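PDB 2FK5: fuculose-1-phosphate aldolase from Thermus thermophilus, which belongs to the class II aldolase and adducin family, whose members share an alpha/beta fold with helices packed around a central mixed sheet. Local coordinates for residues E65-S68 with V69-V73; A128-E131 with A132-S135; T175-E178 with S179-I182. All blocks are in the same frame, centred on the assembly; numbering follows the deposited sequence.

Contact 1: residues E65-S68 with V69-V73; sequences EGAS and VESVV. With SO4 (sulfate ion), chain C.
The type I beta turn from Ser-68 to Ser-71, which leads the chain into helix 71-80, forms one wall of a pocket that holds a sulfate ion. Ser-68 uses both its hydroxyl and its carbonyl here. Its OG lies anti to the backbone N (chi1 162°), and this rotation places the hydroxyl between the sulfate and the start of the helix. There Ser-68 OG donates to sulfate O1 at 2.8 Å and accepts the backbone N-H of Glu-70, with N to OG at 3.1 Å, an ST turn, so one hydroxyl bridges anion and turn. The next amide completes a two-point grip: Val-69 N lies 2.9 Å from sulfate O2, and its N-H points almost straight at the oxygen (178°). The methyl Val-69 CG2 comes up beside the same oxygen, 3.2 Å from O2. Across the turn, Ser-68 O is held by two donors from one residue, Ser-71 N at 3.0 Å, the bond that closes the type I turn, and Ser-71 OG at 2.7 Å. The hydroxyl comes in tilted modestly from the carbonyl plane, the amide from well above it. The methyl of Ala-67 packs against this hydroxyl, CB to Ser-71 OG 3.5 Å. Glu-70, the N-cap residue, has its CB 3.7 Å from Ser-68 OG, but its bent chain carries the carboxylate away to Ala-128 N, Ser-127 OG and His-151 NE2. Asn-28 ND2, Ser-42 OG, Gly-43 N and Lys-46 NZ also hydrogen-bond the sulfate, which probably came from the crystallisation liquor. Backbone N-H groups, hydroxyls, an amide and a lysine together make a binding pocket for a tetrahedral anion, lined by loops and the turn that leads into helix 71-80.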
ATOM      1  N   GLU A  65       1.229 -29.391  15.692  1.00 42.99           N
ATOM      2  CA  GLU A  65       2.542 -28.960  15.243  1.00 40.53           C
ATOM      3  C   GLU A  65       2.309 -27.867  14.205  1.00 37.74           C
ATOM      4  O   GLU A  65       1.331 -27.912  13.453  1.00 42.08           O
ATOM      5  N   GLY A  66       3.197 -26.882  14.178  1.00 38.05           N
ATOM      6  CA  GLY A  66       3.060 -25.801  13.221  1.00 36.49           C
ATOM      7  C   GLY A  66       2.348 -24.591  13.790  1.00 36.61           C
ATOM      8  O   GLY A  66       2.368 -23.519  13.189  1.00 36.15           O
ATOM      9  N   ALA A  67       1.719 -24.747  14.948  1.00 30.95           N
ATOM     10  CA  ALA A  67       1.005 -23.625  15.555  1.00 34.35           C
ATOM     11  C   ALA A  67       1.986 -22.597  16.105  1.00 33.19           C
ATOM     12  O   ALA A  67       3.123 -22.934  16.435  1.00 35.68           O
ATOM     13  CB  ALA A  67       0.091 -24.122  16.662  1.00 32.06           C
ATOM     14  N   SER A  68       1.541 -21.345  16.194  1.00 31.84           N
ATOM     15  CA  SER A  68       2.365 -20.259  16.719  1.00 31.37           C
ATOM     16  C   SER A  68       3.097 -20.715  17.974  1.00 36.94           C
ATOM     17  O   SER A  68       2.534 -21.427  18.797  1.00 33.81           O
ATOM     18  CB  SER A  68       1.489 -19.053  17.067  1.00 31.36           C
ATOM     19  OG  SER A  68       2.181 -18.173  17.936  1.00 31.30           O
ATOM     20  N   VAL A  69       4.347 -20.293  18.122  1.00 34.99           N
ATOM     21  CA  VAL A  69       5.142 -20.664  19.286  1.00 41.54           C
ATOM     22  C   VAL A  69       4.535 -20.115  20.583  1.00 40.35           C
ATOM     23  O   VAL A  69       4.852 -20.595  21.668  1.00 34.04           O
ATOM     24  CB  VAL A  69       6.594 -20.151  19.140  1.00 44.14           C
ATOM     25  CG1 VAL A  69       7.419 -20.563  20.338  1.00 54.57           C
ATOM     26  CG2 VAL A  69       7.213 -20.710  17.867  1.00 51.52           C
ATOM     27  N   GLU A  70       3.660 -19.118  20.461  1.00 34.28           N
ATOM     28  CA  GLU A  70       3.012 -18.512  21.623  1.00 30.55           C
ATOM     29  C   GLU A  70       1.649 -19.133  21.901  1.00 27.73           C
ATOM     30  O   GLU A  70       0.895 -18.639  22.734  1.00 27.56           O
ATOM     31  CB  GLU A  70       2.825 -17.005  21.401  1.00 38.71           C
ATOM     32  CG  GLU A  70       4.100 -16.264  21.055  1.00 48.40           C
ATOM     33  CD  GLU A  70       5.087 -16.256  22.197  1.00 54.32           C
ATOM     34  OE1 GLU A  70       5.079 -17.217  22.992  1.00 51.91           O
ATOM     35  OE2 GLU A  70       5.879 -15.294  22.291  1.00 57.54           O
ATOM     36  N   SER A  71       1.329 -20.218  21.207  1.00 27.10           N
ATOM     37  CA  SER A  71       0.033 -20.846  21.391  1.00 29.25           C
ATOM     38  C   SER A  71      -0.252 -21.205  22.842  1.00 25.06           C
ATOM     39  O   SER A  71      -1.398 -21.160  23.266  1.00 26.63           O
ATOM     40  CB  SER A  71      -0.091 -22.087  20.506  1.00 28.81           C
ATOM     41  OG  SER A  71      -0.169 -21.715  19.142  1.00 32.10           O
ATOM     42  N   VAL A  72       0.784 -21.537  23.608  1.00 28.86           N
ATOM     43  CA  VAL A  72       0.592 -21.891  25.016  1.00 31.89           C
ATOM     44  C   VAL A  72       0.002 -20.710  25.773  1.00 30.09           C
ATOM     45  O   VAL A  72      -0.832 -20.873  26.663  1.00 23.35           O
ATOM     46  CB  VAL A  72       1.922 -22.254  25.720  1.00 34.09           C
ATOM     47  CG1 VAL A  72       1.672 -23.336  26.758  1.00 39.42           C
ATOM     48  N   VAL A  73       0.457 -19.512  25.425  1.00 24.63           N
ATOM     49  CA  VAL A  73      -0.025 -18.310  26.076  1.00 21.52           C
ATOM     50  C   VAL A  73      -1.461 -18.019  25.677  1.00 22.55           C
ATOM     51  O   VAL A  73      -2.291 -17.703  26.521  1.00 23.27           O
ATOM     52  CB  VAL A  73       0.842 -17.093  25.707  1.00 24.26           C
ATOM     53  CG1 VAL A  73       0.337 -15.863  26.445  1.00 23.32           C
ATOM     54  CG2 VAL A  73       2.309 -17.380  26.036  1.00 22.98           C
TER
HETATM   55  S   SO4 C1001       5.276 -17.181  15.708  1.00 40.67           S
HETATM   56  O1  SO4 C1001       3.830 -16.899  16.104  1.00 39.01           O
HETATM   57  O2  SO4 C1001       5.567 -18.631  16.084  1.00 41.89           O
HETATM   58  O3  SO4 C1001       5.355 -17.100  14.297  1.00 43.55           O
HETATM   59  O4  SO4 C1001       6.055 -16.400  16.602  1.00 46.78           O

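Contact 2: residues A128-E131 with A132-S135; sequences ATEE and AALS
Thr-129, the N-cap of helix 130-142, meets Ala-132 with its hydroxyl and Ala-133 with its carbonyl oxygen. The backbone bonds come first: Ala-133 N to Thr-129 O and Leu-134 N to Glu-130 O are both 2.7 Å, and Ser-135 N to Glu-131 O is 3.0 Å. Two hydroxyls add to this ladder. Thr-129 OG1 sits between the backbone N and the carbonyl carbon (chi1 54°), which turns it to the helix's first turn, where it accepts weakly from Ala-132 N at 3.4 Å, a long capping bond; the same OG1 is also hydrogen-bonded to Thr-125 OG1. Ser-135 OG turns back to Glu-131 O at 3.1 Å, coming from above the carbonyl plane while the amide of Ser-135 approaches nearly head-on, so this oxygen is gripped twice. The remaining contacts are van der Waals. Glu-130, bent at chi2 (61°), folds its carboxylate back so that it crosses the Leu-134 side chain obliquely: OE2 rests 3.6 Å from Leu-134 CB, and CD 3.9 Å from Ala-133 CB. Beyond them lies helix 71-80, with Glu-76 against Glu-130 and Ala-133, and Arg-80 against Leu-134. Two glutamates in the opening turn of a helix would probably be favoured by its dipole, complementing a cap whose side-chain bond is weak.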
ATOM      1  N   ALA A 128       6.639 -18.383  24.642  1.00 71.84           N
ATOM      2  CA  ALA A 128       6.373 -19.819  24.580  1.00 72.95           C
ATOM      3  C   ALA A 128       6.508 -20.508  25.928  1.00 70.90           C
ATOM      4  O   ALA A 128       6.605 -21.732  25.993  1.00 78.36           O
ATOM      5  CB  ALA A 128       7.313 -20.471  23.580  1.00 72.24           C
ATOM      6  N   THR A 129       6.508 -19.730  27.002  1.00 66.65           N
ATOM      7  CA  THR A 129       6.648 -20.303  28.326  1.00 65.50           C
ATOM      8  C   THR A 129       5.381 -20.200  29.152  1.00 65.69           C
ATOM      9  O   THR A 129       4.625 -19.238  29.012  1.00 70.06           O
ATOM     10  CB  THR A 129       7.794 -19.628  29.094  1.00 68.00           C
ATOM     11  OG1 THR A 129       7.597 -18.206  29.097  1.00 64.63           O
ATOM     12  CG2 THR A 129       9.155 -19.930  28.413  1.00 63.38           C
ATOM     13  N   GLU A 130       5.155 -21.200  30.003  1.00 64.61           N
ATOM     14  CA  GLU A 130       3.987 -21.211  30.871  1.00 62.04           C
ATOM     15  C   GLU A 130       4.157 -20.085  31.883  1.00 56.92           C
ATOM     16  O   GLU A 130       3.193 -19.674  32.527  1.00 57.69           O
ATOM     17  CB  GLU A 130       3.859 -22.562  31.580  1.00 67.44           C
ATOM     18  CG  GLU A 130       2.738 -22.660  32.617  1.00 68.57           C
ATOM     19  CD  GLU A 130       1.350 -22.436  32.037  1.00 68.71           C
ATOM     20  OE1 GLU A 130       1.008 -23.080  31.022  1.00 71.59           O
ATOM     21  OE2 GLU A 130       0.594 -21.619  32.605  1.00 70.40           O
ATOM     22  N   GLU A 131       5.393 -19.598  32.025  1.00 61.77           N
ATOM     23  CA  GLU A 131       5.688 -18.484  32.930  1.00 59.88           C
ATOM     24  C   GLU A 131       4.882 -17.338  32.365  1.00 54.87           C
ATOM     25  O   GLU A 131       3.983 -16.797  33.014  1.00 53.43           O
ATOM     26  CB  GLU A 131       7.169 -18.087  32.875  1.00 66.67           C
ATOM     27  CG  GLU A 131       8.122 -18.929  33.708  1.00 75.63           C
ATOM     28  CD  GLU A 131       8.194 -18.490  35.161  1.00 76.48           C
ATOM     29  OE1 GLU A 131       7.130 -18.354  35.803  1.00 72.89           O
ATOM     30  OE2 GLU A 131       9.323 -18.287  35.658  1.00 77.45           O
ATOM     31  N   ALA A 132       5.225 -16.982  31.133  1.00 49.25           N
ATOM     32  CA  ALA A 132       4.546 -15.912  30.437  1.00 48.19           C
ATOM     33  C   ALA A 132       3.079 -16.281  30.340  1.00 30.39           C
ATOM     34  O   ALA A 132       2.211 -15.461  30.613  1.00 37.57           O
ATOM     35  CB  ALA A 132       5.139 -15.735  29.042  1.00 55.27           C
ATOM     36  N   ALA A 133       2.810 -17.530  29.970  1.00 31.64           N
ATOM     37  CA  ALA A 133       1.438 -17.995  29.822  1.00 29.79           C
ATOM     38  C   ALA A 133       0.594 -17.696  31.046  1.00 28.90           C
ATOM     39  O   ALA A 133      -0.465 -17.082  30.945  1.00 28.37           O
ATOM     40  CB  ALA A 133       1.421 -19.488  29.535  1.00 30.55           C
ATOM     41  N   LEU A 134       1.064 -18.120  32.215  1.00 28.13           N
ATOM     42  CA  LEU A 134       0.313 -17.897  33.443  1.00 31.54           C
ATOM     43  C   LEU A 134       0.204 -16.420  33.821  1.00 23.62           C
ATOM     44  O   LEU A 134      -0.886 -15.930  34.124  1.00 23.68           O
ATOM     45  CB  LEU A 134       0.952 -18.689  34.587  1.00 33.64           C
ATOM     46  CG  LEU A 134       0.185 -18.719  35.906  1.00 42.24           C
ATOM     47  CD1 LEU A 134      -1.217 -19.263  35.676  1.00 42.11           C
ATOM     48  CD2 LEU A 134       0.936 -19.588  36.902  1.00 46.57           C
ATOM     49  N   SER A 135       1.332 -15.708  33.801  1.00 26.96           N
ATOM     50  CA  SER A 135       1.344 -14.281  34.142  1.00 28.38           C
ATOM     51  C   SER A 135       0.424 -13.473  33.228  1.00 23.53           C
ATOM     52  O   SER A 135      -0.386 -12.666  33.689  1.00 25.97           O
ATOM     53  CB  SER A 135       2.766 -13.719  34.027  1.00 29.30           C
ATOM     54  OG  SER A 135       3.648 -14.410  34.892  1.00 57.35           O
TER

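Contact 3: residues T175-E178 with S179-I182; sequences TLEE and SAQI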
ATOM      1  N   THR A 175      -3.958   1.395  19.759  1.00 20.56           N
ATOM      2  CA  THR A 175      -4.169   2.440  20.759  1.00 21.65           C
ATOM      3  C   THR A 175      -3.005   2.423  21.752  1.00 22.64           C
ATOM      4  O   THR A 175      -2.537   3.479  22.190  1.00 21.88           O
ATOM      5  CB  THR A 175      -5.491   2.221  21.520  1.00 22.37           C
ATOM      6  OG1 THR A 175      -6.590   2.455  20.632  1.00 25.77           O
ATOM      7  CG2 THR A 175      -5.595   3.162  22.713  1.00 26.16           C
ATOM      8  N   LEU A 176      -2.545   1.222  22.104  1.00 22.35           N
ATOM      9  CA  LEU A 176      -1.420   1.078  23.022  1.00 23.65           C
ATOM     10  C   LEU A 176      -0.137   1.716  22.485  1.00 25.27           C
ATOM     11  O   LEU A 176       0.527   2.460  23.203  1.00 20.55           O
ATOM     12  CB  LEU A 176      -1.150  -0.398  23.330  1.00 21.52           C
ATOM     13  CG  LEU A 176       0.167  -0.692  24.071  1.00 24.86           C
ATOM     14  CD1 LEU A 176       0.320   0.222  25.275  1.00 26.36           C
ATOM     15  CD2 LEU A 176       0.189  -2.144  24.508  1.00 23.84           C
ATOM     16  N   GLU A 177       0.232   1.432  21.236  1.00 22.28           N
ATOM     17  CA  GLU A 177       1.468   2.024  20.712  1.00 22.03           C
ATOM     18  C   GLU A 177       1.316   3.530  20.521  1.00 22.05           C
ATOM     19  O   GLU A 177       2.258   4.277  20.754  1.00 21.23           O
ATOM     20  CB  GLU A 177       1.907   1.350  19.405  1.00 23.92           C
ATOM     21  CG  GLU A 177       3.149   1.994  18.731  1.00 24.51           C
ATOM     22  CD  GLU A 177       4.475   1.818  19.505  1.00 27.83           C
ATOM     23  OE1 GLU A 177       5.541   2.153  18.944  1.00 27.91           O
ATOM     24  OE2 GLU A 177       4.469   1.360  20.665  1.00 23.10           O
ATOM     25  N   GLU A 178       0.129   3.983  20.117  1.00 23.09           N
ATOM     26  CA  GLU A 178      -0.107   5.420  19.957  1.00 23.22           C
ATOM     27  C   GLU A 178       0.026   6.119  21.323  1.00 24.38           C
ATOM     28  O   GLU A 178       0.625   7.188  21.424  1.00 20.64           O
ATOM     29  CB  GLU A 178      -1.501   5.672  19.371  1.00 25.06           C
ATOM     30  CG  GLU A 178      -1.716   4.965  18.041  1.00 39.33           C
ATOM     31  CD  GLU A 178      -3.118   5.142  17.492  1.00 47.44           C
ATOM     32  OE1 GLU A 178      -4.077   5.158  18.294  1.00 53.19           O
ATOM     33  OE2 GLU A 178      -3.260   5.246  16.257  1.00 51.72           O
ATOM     34  N   SER A 179      -0.521   5.507  22.370  1.00 19.18           N
ATOM     35  CA  SER A 179      -0.418   6.071  23.711  1.00 22.28           C
ATOM     36  C   SER A 179       1.042   6.093  24.179  1.00 19.30           C
ATOM     37  O   SER A 179       1.474   7.046  24.826  1.00 18.59           O
ATOM     38  CB  SER A 179      -1.286   5.274  24.700  1.00 22.31           C
ATOM     39  OG  SER A 179      -2.672   5.584  24.533  1.00 23.41           O
ATOM     40  N   ALA A 180       1.798   5.047  23.851  1.00 18.01           N
ATOM     41  CA  ALA A 180       3.217   4.972  24.229  1.00 19.61           C
ATOM     42  C   ALA A 180       4.015   6.067  23.512  1.00 22.45           C
ATOM     43  O   ALA A 180       4.864   6.730  24.112  1.00 19.37           O
ATOM     44  CB  ALA A 180       3.778   3.601  23.875  1.00 17.44           C
ATOM     45  N   GLN A 181       3.746   6.247  22.223  1.00 21.59           N
ATOM     46  CA  GLN A 181       4.425   7.286  21.450  1.00 20.86           C
ATOM     47  C   GLN A 181       4.080   8.661  22.014  1.00 20.31           C
ATOM     48  O   GLN A 181       4.952   9.501  22.170  1.00 20.52           O
ATOM     49  CB  GLN A 181       4.027   7.199  19.970  1.00 18.69           C
ATOM     50  CG  GLN A 181       4.480   5.878  19.334  1.00 21.43           C
ATOM     51  CD  GLN A 181       4.220   5.807  17.846  1.00 36.11           C
ATOM     52  OE1 GLN A 181       3.407   6.552  17.314  1.00 38.91           O
ATOM     53  NE2 GLN A 181       4.905   4.892  17.166  1.00 36.52           N
ATOM     54  N   ILE A 182       2.806   8.893  22.317  1.00 18.17           N
ATOM     55  CA  ILE A 182       2.411  10.180  22.890  1.00 20.74           C
ATOM     56  C   ILE A 182       3.160  10.422  24.203  1.00 23.16           C
ATOM     57  O   ILE A 182       3.630  11.537  24.469  1.00 19.36           O
ATOM     58  CB  ILE A 182       0.879  10.240  23.108  1.00 22.18           C
ATOM     59  CG1 ILE A 182       0.182  10.355  21.749  1.00 20.06           C
ATOM     60  CG2 ILE A 182       0.503  11.433  23.997  1.00 21.88           C
ATOM     61  CD1 ILE A 182      -1.346  10.306  21.836  1.00 19.45           C
TER
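Glu-177 crosses the side chain of Gln-181 at about a right angle, one turn apart on the long helix 162-191. The amide overlaps the glutamate stem, Gln-181 NE2 standing 3.7 Å from Glu-177 CG, and adds a weak, bent hydrogen bond from NE2 to Glu-177 OE1 at 3.3 Å (138° at the hydrogen). The two flat groups are far from coplanar, 61° apart. Glu-177 is mainly occupied elsewhere: its OE1 accepts from Val-93 N and its OE2 from Ala-94 N at the start of helix 92-98, which would stabilise its charge and fixes the carboxylate's rotation. Its CG is anti to the backbone N (chi1 176°), sending the chain toward that helix. Ala-180, whose CB is 4.0 Å from Glu-177 OE2, packs on Val-93 and Ala-94. Glu-178, Gln-181 and Ile-182 reach the second subunit: Glu-178 OE2 is hydrogen-bonded to Ser-23 OG of that subunit and forms a salt bridge with its Arg-92, which also hydrogen-bonds Gln-181 OE1, so the interface holds the glutamine amide too. Ser-179 OG, in contrast, bonds to Asp-108 of its own chain. Beneath the side chains the regular alpha-helical ladder continues, as in Gln-181 N to Glu-177 O at 2.9 Å. Farther along, Ile-182 CG1 rests 3.2 Å from Glu-178 O.

How the contacts relate
From the N terminus the contacts come in series; each is a continuous piece of chain, so none encloses or crosses another. Contact 1 ends the loop between strand 54-58 and helix 71-80. Contact 2 opens helix 130-142, the crossover helix between parallel strands 118-121 and 145-148. These two touch, their centres 12 Å apart: Ala-133 CB packs 3.9 Å from both Val-72 O and Val-73 CA, joining the starts of the two helices. Contact 3, within helix 162-191, lies on the opposite side of the chain's centre, about 14 Å from either at the nearest atoms, and ties that helix to helix 92-98 and a neighbouring subunit.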